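Side-chain contacts in DPS family protein (Vibrio cholerae O1 biovar El Tor, PDB 3IQ1), which probably binds and oxidises iron as a member of the Dps family of ferritin-like proteins, built as an assembly of twelve chains: residues B[57-60]-B[61-65]; B[148-151]-B[152-156]. All coordinates share one frame; numbering follows the deposited sequence.

The first long helix is 13-43, and contact 1 follows in the middle of helix 49-76. Helix 85-91 and helix 103-131 come next. Contact 2 lies near the C-terminal end of helix 134-158, the last of the four long helices of the ferritin-like bundle. Each contact is local, between adjoining turns of one helix, so neither closes a loop. They stand in series along the chain and neither nest nor cross. Their centres are about 15 Å apart, yet they meet inside the bundle: I59 of contact 1 packs on L150 and L154 of contact 2. Both also reach F114 on helix 103-131, through L63 of the first and L150 and V151 of the second.

Contact 1: B[57-60]-B[61-65]; sequences EEIY and TDLQL
The carbonyl oxygen of E57 is gripped twice by T61, one turn further along helix 49-76 of the ferritin-like bundle. The hydroxyl T61 OG1 donates to E57 O at 2.7 Å. The backbone T61 N donates to E57 O at 3.0 Å. The two donors come from opposite faces of the carbonyl plane, with OG1 36° out of it. The torsion of T61 puts OG1 beside its own backbone N (chi1 -65°), which directs it back to the preceding turn. Y60 stands next to this pair. Its CG takes the crowded position between the backbone N and the carbonyl carbon (chi1 73°). E57 CA lies over one face of the ring, toward the rim. Beyond the segments the Y60 and H41 rings pack edge-to-face. I59 and L63 face the bundle interior, I59 CG2 lying 4.4 Å from L63 CD1. On the exposed side two acids, E58 and D62, are neighbours. Their like charges are probably eased by water and by K55, which forms a salt bridge with E58 OE1. One water donates to E58 O and, weakly, to D62 OD1. A second water bridges the carboxylates, 3.1 Å from E58 OE2 and 2.7 Å from D62 OD2.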
loop_
_atom_site.group_PDB
_atom_site.type_symbol
_atom_site.label_atom_id
_atom_site.label_comp_id
_atom_site.label_asym_id
_atom_site.label_seq_id
_atom_site.Cartn_x
_atom_site.Cartn_y
_atom_site.Cartn_z
ATOM N N GLU B 57 -5.116 16.782 -18.444
ATOM C CA GLU B 57 -5.779 15.674 -17.768
ATOM C C GLU B 57 -5.964 15.922 -16.262
ATOM O O GLU B 57 -7.040 15.660 -15.716
ATOM C CB GLU B 57 -5.043 14.351 -18.034
ATOM C CG GLU B 57 -5.662 13.171 -17.380
ATOM C CD GLU B 57 -4.873 11.879 -17.594
ATOM O OE1 GLU B 57 -3.621 11.896 -17.543
ATOM O OE2 GLU B 57 -5.521 10.836 -17.693
ATOM N N GLU B 58 -4.941 16.446 -15.593
ATOM C CA GLU B 58 -5.074 16.809 -14.185
ATOM C C GLU B 58 -6.233 17.786 -14.003
ATOM O O GLU B 58 -7.054 17.635 -13.100
ATOM C CB GLU B 58 -3.764 17.427 -13.712
ATOM C CG GLU B 58 -3.796 17.882 -12.332
ATOM C CD GLU B 58 -2.531 18.623 -11.937
ATOM O OE1 GLU B 58 -1.534 18.517 -12.662
ATOM O OE2 GLU B 58 -2.556 19.259 -10.870
ATOM N N ILE B 59 -6.277 18.775 -14.867
ATOM C CA ILE B 59 -7.264 19.844 -14.771
ATOM C C ILE B 59 -8.686 19.318 -15.022
ATOM O O ILE B 59 -9.580 19.569 -14.204
ATOM C CB ILE B 59 -6.921 21.013 -15.655
ATOM C CG1 ILE B 59 -5.670 21.695 -15.022
ATOM C CG2 ILE B 59 -8.134 21.936 -15.770
ATOM C CD1 ILE B 59 -5.050 22.790 -15.824
ATOM N N TYR B 60 -8.899 18.550 -16.100
ATOM C CA TYR B 60 -10.250 18.019 -16.312
ATOM C C TYR B 60 -10.709 16.957 -15.294
ATOM O O TYR B 60 -11.912 16.859 -15.003
ATOM C CB TYR B 60 -10.513 17.577 -17.756
ATOM C CG TYR B 60 -9.870 16.321 -18.273
ATOM C CD1 TYR B 60 -9.055 16.374 -19.368
ATOM C CD2 TYR B 60 -10.159 15.098 -17.733
ATOM C CE1 TYR B 60 -8.504 15.235 -19.889
ATOM C CE2 TYR B 60 -9.610 13.923 -18.252
ATOM C CZ TYR B 60 -8.805 14.011 -19.339
ATOM O OH TYR B 60 -8.263 12.843 -19.879
ATOM N N THR B 61 -9.764 16.243 -14.682
ATOM C CA THR B 61 -10.051 15.280 -13.631
ATOM C C THR B 61 -10.619 16.022 -12.408
ATOM O O THR B 61 -11.593 15.563 -11.786
ATOM C CB THR B 61 -8.797 14.470 -13.307
ATOM O OG1 THR B 61 -8.452 13.698 -14.467
ATOM C CG2 THR B 61 -9.064 13.510 -12.175
ATOM N N ASP B 62 -9.984 17.127 -12.053
ATOM C CA ASP B 62 -10.415 17.977 -10.922
ATOM C C ASP B 62 -11.791 18.618 -11.269
ATOM O O ASP B 62 -12.692 18.669 -10.434
ATOM C CB ASP B 62 -9.332 19.018 -10.602
ATOM C CG ASP B 62 -8.107 18.424 -9.860
ATOM O OD1 ASP B 62 -8.251 17.323 -9.229
ATOM O OD2 ASP B 62 -6.997 19.035 -9.868
ATOM N N LEU B 63 -11.997 19.047 -12.528
ATOM C CA LEU B 63 -13.315 19.579 -12.921
ATOM C C LEU B 63 -14.424 18.551 -12.787
ATOM O O LEU B 63 -15.542 18.876 -12.370
ATOM C CB LEU B 63 -13.283 20.111 -14.361
ATOM C CG LEU B 63 -12.464 21.364 -14.753
ATOM C CD1 LEU B 63 -12.474 21.631 -16.262
ATOM C CD2 LEU B 63 -13.003 22.603 -13.960
ATOM N N GLN B 64 -14.091 17.292 -13.107
ATOM C CA GLN B 64 -15.065 16.214 -13.073
ATOM C C GLN B 64 -15.499 15.984 -11.629
ATOM O O GLN B 64 -16.705 15.815 -11.384
ATOM C CB GLN B 64 -14.506 14.927 -13.658
ATOM C CG GLN B 64 -15.562 13.840 -13.626
ATOM C CD GLN B 64 -16.269 13.726 -14.946
ATOM O OE1 GLN B 64 -16.631 14.717 -15.582
ATOM N NE2 GLN B 64 -16.436 12.488 -15.399
ATOM N N LEU B 65 -14.550 16.040 -10.706
ATOM C CA LEU B 65 -14.881 15.927 -9.269
ATOM C C LEU B 65 -15.899 17.015 -8.882
ATOM O O LEU B 65 -16.873 16.754 -8.168
ATOM C CB LEU B 65 -13.630 16.031 -8.350
ATOM C CG LEU B 65 -12.622 14.860 -8.456
ATOM C CD1 LEU B 65 -11.336 15.076 -7.651
ATOM C CD2 LEU B 65 -13.284 13.602 -7.997
HETATM O O HOH W 1 -6.596 15.963 -10.946
HETATM O O HOH W 2 -4.637 18.253 -8.846
#

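Contact 2: B[148-151]-B[152-156]; sequences EKLV and WMLNA
This is a local contact between successive turns of helix 134-158, the last long helix of the ferritin-like bundle, at a place where two other subunits of the assembly pack against it. L150 and M153, a selenomethionine, cross at about a right angle. M153 bends at its last torsion (chi3 -67°), which turns the methyl CE back to L150. L150 CD1 and M153 CE are 3.2 Å apart, tighter than usual for two carbons, so the exact placing of these two methyls is doubtful. L150 CD1 also lies 4.0 Å from L154 CG, and both leucines face helix 103-131, where L150 meets F114 and L154 meets M107 and V111. K149 runs alongside W152, pointing the same way. Its CG sits in the plane of the indole, at the edge, 3.9 Å from W152 CE3. M153 CG lies over one face of the same indole, toward the rim. K149 NZ then forms a salt bridge with E72 of a neighbouring subunit, and E148 pairs with R73 of that subunit and with R122 of its own chain. At V151 the carbonyl oxygen accepts two bonds from N155. The backbone N155 N reaches V151 O at 3.0 Å and the amide N155 ND2 reaches V151 O at 3.1 Å, from opposite faces of the carbonyl plane. The second bond is bent (N-H...O 144°). V151 O thus keeps its helix bond and takes an extra N-H, which ties the N155 amide to its own helix.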
loop_
_atom_site.group_PDB
_atom_site.type_symbol
_atom_site.label_atom_id
_atom_site.label_comp_id
_atom_site.label_asym_id
_atom_site.label_seq_id
_atom_site.Cartn_x
_atom_site.Cartn_y
_atom_site.Cartn_z
ATOM N N GLU B 148 -8.698 29.983 -7.634
ATOM C CA GLU B 148 -7.817 31.153 -7.563
ATOM C C GLU B 148 -6.345 30.727 -7.646
ATOM O O GLU B 148 -5.594 31.298 -8.410
ATOM C CB GLU B 148 -8.072 31.978 -6.310
ATOM C CG GLU B 148 -9.409 32.710 -6.322
ATOM C CD GLU B 148 -9.750 33.436 -5.055
ATOM O OE1 GLU B 148 -9.204 33.074 -3.978
ATOM O OE2 GLU B 148 -10.612 34.358 -5.083
ATOM N N LYS B 149 -5.980 29.686 -6.913
ATOM C CA LYS B 149 -4.627 29.153 -6.909
ATOM C C LYS B 149 -4.281 28.715 -8.335
ATOM O O LYS B 149 -3.199 29.034 -8.853
ATOM C CB LYS B 149 -4.475 27.996 -5.908
ATOM C CG LYS B 149 -3.076 27.489 -5.879
ATOM C CD LYS B 149 -2.964 26.228 -5.078
ATOM C CE LYS B 149 -1.602 25.632 -5.227
ATOM N NZ LYS B 149 -1.424 24.418 -4.292
ATOM N N LEU B 150 -5.198 28.002 -8.978
ATOM C CA LEU B 150 -4.924 27.487 -10.309
ATOM C C LEU B 150 -4.753 28.618 -11.284
ATOM O O LEU B 150 -3.859 28.581 -12.150
ATOM C CB LEU B 150 -6.026 26.548 -10.766
ATOM C CG LEU B 150 -5.821 25.832 -12.114
ATOM C CD1 LEU B 150 -4.398 25.190 -12.286
ATOM C CD2 LEU B 150 -6.928 24.766 -12.331
ATOM N N VAL B 151 -5.606 29.632 -11.166
ATOM C CA VAL B 151 -5.485 30.783 -12.059
ATOM C C VAL B 151 -4.115 31.458 -11.908
ATOM O O VAL B 151 -3.499 31.879 -12.920
ATOM C CB VAL B 151 -6.686 31.730 -11.896
ATOM C CG1 VAL B 151 -6.439 33.125 -12.605
ATOM C CG2 VAL B 151 -7.946 31.074 -12.472
ATOM N N TRP B 152 -3.602 31.592 -10.690
ATOM C CA TRP B 152 -2.235 32.069 -10.483
ATOM C C TRP B 152 -1.218 31.238 -11.287
ATOM O O TRP B 152 -0.429 31.775 -12.076
ATOM C CB TRP B 152 -1.884 32.120 -8.986
ATOM C CG TRP B 152 -0.392 31.930 -8.744
ATOM C CD1 TRP B 152 0.623 32.714 -9.231
ATOM C CD2 TRP B 152 0.247 30.846 -8.059
ATOM N NE1 TRP B 152 1.825 32.172 -8.924
ATOM C CE2 TRP B 152 1.646 31.042 -8.184
ATOM C CE3 TRP B 152 -0.212 29.747 -7.332
ATOM C CZ2 TRP B 152 2.557 30.195 -7.629
ATOM C CZ3 TRP B 152 0.706 28.896 -6.773
ATOM C CH2 TRP B 152 2.097 29.126 -6.937
HETATM N N MSE B 153 -1.292 29.927 -11.169
HETATM C CA MSE B 153 -0.350 29.051 -11.857
HETATM C C MSE B 153 -0.442 29.129 -13.387
HETATM O O MSE B 153 0.592 29.165 -14.067
HETATM C CB MSE B 153 -0.530 27.614 -11.367
HETATM C CG MSE B 153 -0.376 27.447 -9.904
HETATM SE SE MSE B 153 -0.513 25.560 -9.411
HETATM C CE MSE B 153 -2.258 25.322 -9.847
ATOM N N LEU B 154 -1.654 29.077 -13.931
ATOM C CA LEU B 154 -1.848 29.157 -15.361
ATOM C C LEU B 154 -1.272 30.470 -15.887
ATOM O O LEU B 154 -0.581 30.503 -16.913
ATOM C CB LEU B 154 -3.345 29.100 -15.659
ATOM C CG LEU B 154 -4.045 27.794 -15.317
ATOM C CD1 LEU B 154 -5.566 27.933 -15.606
ATOM C CD2 LEU B 154 -3.452 26.588 -16.053
ATOM N N ASN B 155 -1.598 31.576 -15.227
ATOM C CA ASN B 155 -1.052 32.911 -15.629
ATOM C C ASN B 155 0.475 32.989 -15.495
ATOM O O ASN B 155 1.133 33.632 -16.316
ATOM C CB ASN B 155 -1.690 34.026 -14.825
ATOM C CG ASN B 155 -2.988 34.509 -15.440
ATOM O OD1 ASN B 155 -3.030 35.117 -16.559
ATOM N ND2 ASN B 155 -4.080 34.274 -14.723
ATOM N N ALA B 156 1.032 32.280 -14.515
ATOM C CA ALA B 156 2.494 32.219 -14.344
ATOM C C ALA B 156 3.108 31.568 -15.586
ATOM O O ALA B 156 4.082 32.074 -16.112
ATOM C CB ALA B 156 2.928 31.460 -13.007
#